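PDB 2XSU: catechol 1,2 dioxygenase from Acinetobacter radioresistens, which probably catalyses the ferric iron-dependent intradiol cleavage of catechol by dioxygen to cis,cis-muconate, the first step of this branch of the beta-ketoadipate pathway. Local coordinates for residues A[130-135]-A[280-285]. The protein carries 1 engineered substitution. Numbering follows the deposited sequence. Where two conformers were deposited one is given.
Sequences ESDKVD and LDKPFK
Lys282 reaches toward Ser131 and Asp132 of the loop 130-135, illustrating how two segments that enter neighbouring parallel strands can be joined at the surface by lysine contacts beside the strands' backbone pairing. Its NZ comes within 3.5 Å of the backbone O of Ser131, a long approach, and lies 4.4 Å from Asp132 OD1, too far for a salt bridge though the opposite charges probably attract. A bend at chi3 (95°) turns the end of this otherwise extended chain. At the start of the strand, Phe284 CA lies 6.3 Å from Asp135 CA. Its ring turns from the loop and carries Leu280 CD1 over one face. Lys285 supplies the one salt bridge between the segments: NZ donates to Asp135 OD2 at 3.0 Å, sitting above the carboxylate plane, 56° out of it. Bends at chi2 and chi4 kink the chain. Asp268 on strand 263-269 is the stronger partner of the same NZ, so two carboxylates share this ammonium. At the surface of the intradiol dioxygenase domain's beta-sheet core, far from the iron, strand 284-293 runs between antiparallel strand 263-269 and parallel strand 136-145, where Lys285 bonds the backbones of Thr136 and Ile138, while helix 272-277 packs against Leu280, Pro283 and Phe284.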
loop_
_atom_site.group_PDB
_atom_site.type_symbol
_atom_site.label_atom_id
_atom_site.label_comp_id
_atom_site.label_asym_id
_atom_site.label_seq_id
_atom_site.Cartn_x
_atom_site.Cartn_y
_atom_site.Cartn_z
ATOM N N GLU A 130 5.543 24.528 -27.455
ATOM C CA GLU A 130 4.811 25.537 -26.681
ATOM C C GLU A 130 5.339 26.959 -26.905
ATOM O O GLU A 130 5.067 27.843 -26.106
ATOM C CB GLU A 130 4.878 25.205 -25.178
ATOM C CG GLU A 130 4.302 23.844 -24.817
ATOM C CD GLU A 130 4.058 23.688 -23.312
ATOM O OE1 GLU A 130 4.978 23.984 -22.519
ATOM O OE2 GLU A 130 2.944 23.262 -22.928
ATOM N N SER A 131 6.079 27.193 -27.984
ATOM C CA SER A 131 6.801 28.452 -28.136
ATOM C C SER A 131 5.892 29.682 -28.251
ATOM O O SER A 131 6.337 30.796 -27.985
ATOM C CB SER A 131 7.791 28.382 -29.304
ATOM O OG SER A 131 7.080 28.209 -30.530
ATOM N N ASP A 132 4.629 29.469 -28.618
ATOM C CA ASP A 132 3.681 30.585 -28.746
ATOM C C ASP A 132 2.800 30.728 -27.511
ATOM O O ASP A 132 1.852 31.537 -27.503
ATOM C CB ASP A 132 2.807 30.446 -30.003
ATOM C CG ASP A 132 3.592 30.592 -31.305
ATOM O OD1 ASP A 132 4.659 31.266 -31.346
ATOM O OD2 ASP A 132 3.115 30.013 -32.316
ATOM N N LYS A 133 3.104 29.980 -26.437
ATOM C CA LYS A 133 2.226 30.014 -25.260
ATOM C C LYS A 133 2.905 29.987 -23.899
ATOM O O LYS A 133 2.230 29.918 -22.861
ATOM C CB LYS A 133 1.166 28.920 -25.315
ATOM C CG LYS A 133 1.701 27.501 -25.276
ATOM C CD LYS A 133 0.520 26.546 -25.493
ATOM C CE LYS A 133 0.895 25.105 -25.203
ATOM N NZ LYS A 133 -0.278 24.164 -25.401
ATOM N N VAL A 134 4.221 30.057 -23.897
ATOM C CA VAL A 134 4.966 30.056 -22.640
ATOM C C VAL A 134 6.242 30.867 -22.819
ATOM O O VAL A 134 6.805 30.925 -23.937
ATOM C CB VAL A 134 5.283 28.598 -22.136
ATOM C CG1 VAL A 134 6.356 27.953 -22.978
ATOM C CG2 VAL A 134 5.690 28.633 -20.679
ATOM N N ASP A 135 6.695 31.483 -21.721
ATOM C CA ASP A 135 7.961 32.240 -21.719
ATOM C C ASP A 135 9.160 31.310 -21.906
ATOM O O ASP A 135 9.198 30.189 -21.360
ATOM C CB ASP A 135 8.177 33.000 -20.400
ATOM C CG ASP A 135 7.201 34.146 -20.193
ATOM O OD1 ASP A 135 6.586 34.621 -21.167
ATOM O OD2 ASP A 135 7.110 34.603 -19.038
ATOM N N LEU A 280 18.020 34.662 -29.788
ATOM C CA LEU A 280 16.585 34.638 -29.559
ATOM C C LEU A 280 15.951 35.842 -30.253
ATOM O O LEU A 280 16.676 36.682 -30.792
ATOM C CB LEU A 280 16.297 34.627 -28.048
ATOM C CG LEU A 280 16.888 33.431 -27.278
ATOM C CD1 LEU A 280 16.849 33.670 -25.775
ATOM C CD2 LEU A 280 16.192 32.110 -27.629
ATOM N N ASP A 281 14.618 35.920 -30.244
ATOM C CA ASP A 281 13.884 36.982 -30.951
ATOM C C ASP A 281 12.951 37.805 -30.040
ATOM O O ASP A 281 12.509 38.895 -30.418
ATOM C CB ASP A 281 13.079 36.402 -32.124
ATOM C CG ASP A 281 12.066 35.342 -31.679
ATOM O OD1 ASP A 281 12.497 34.217 -31.331
ATOM O OD2 ASP A 281 10.844 35.623 -31.689
ATOM N N LYS A 282 12.657 37.277 -28.853
ATOM C CA LYS A 282 11.746 37.927 -27.896
ATOM C C LYS A 282 12.400 38.050 -26.503
ATOM O O LYS A 282 13.404 37.390 -26.238
ATOM C CB LYS A 282 10.407 37.163 -27.838
ATOM C CG LYS A 282 10.496 35.657 -27.535
ATOM C CD LYS A 282 9.121 34.949 -27.575
ATOM C CE LYS A 282 8.835 34.313 -28.942
ATOM N NZ LYS A 282 7.389 33.919 -29.174
ATOM N N PRO A 283 11.867 38.926 -25.621
ATOM C CA PRO A 283 12.316 38.859 -24.242
ATOM C C PRO A 283 12.226 37.457 -23.652
ATOM O O PRO A 283 11.362 36.664 -24.045
ATOM C CB PRO A 283 11.337 39.782 -23.538
ATOM C CG PRO A 283 11.181 40.893 -24.512
ATOM C CD PRO A 283 11.172 40.203 -25.882
ATOM N N PHE A 284 13.129 37.171 -22.725
ATOM C CA PHE A 284 13.123 35.885 -22.033
ATOM C C PHE A 284 13.372 36.093 -20.547
ATOM O O PHE A 284 13.719 37.192 -20.085
ATOM C CB PHE A 284 14.169 34.911 -22.648
ATOM C CG PHE A 284 15.591 35.421 -22.615
ATOM C CD1 PHE A 284 16.472 35.001 -21.627
ATOM C CD2 PHE A 284 16.054 36.332 -23.577
ATOM C CE1 PHE A 284 17.763 35.448 -21.560
ATOM C CE2 PHE A 284 17.382 36.791 -23.531
ATOM C CZ PHE A 284 18.233 36.355 -22.522
ATOM N N LYS A 285 13.192 35.013 -19.788
ATOM C CA LYS A 285 13.498 35.009 -18.377
ATOM C C LYS A 285 14.827 34.344 -18.180
ATOM O O LYS A 285 15.183 33.428 -18.954
ATOM C CB LYS A 285 12.418 34.241 -17.608
ATOM C CG LYS A 285 11.008 34.820 -17.774
ATOM C CD LYS A 285 10.757 35.980 -16.857
ATOM C CE LYS A 285 9.267 36.231 -16.770
ATOM N NZ LYS A 285 8.747 36.854 -18.024
#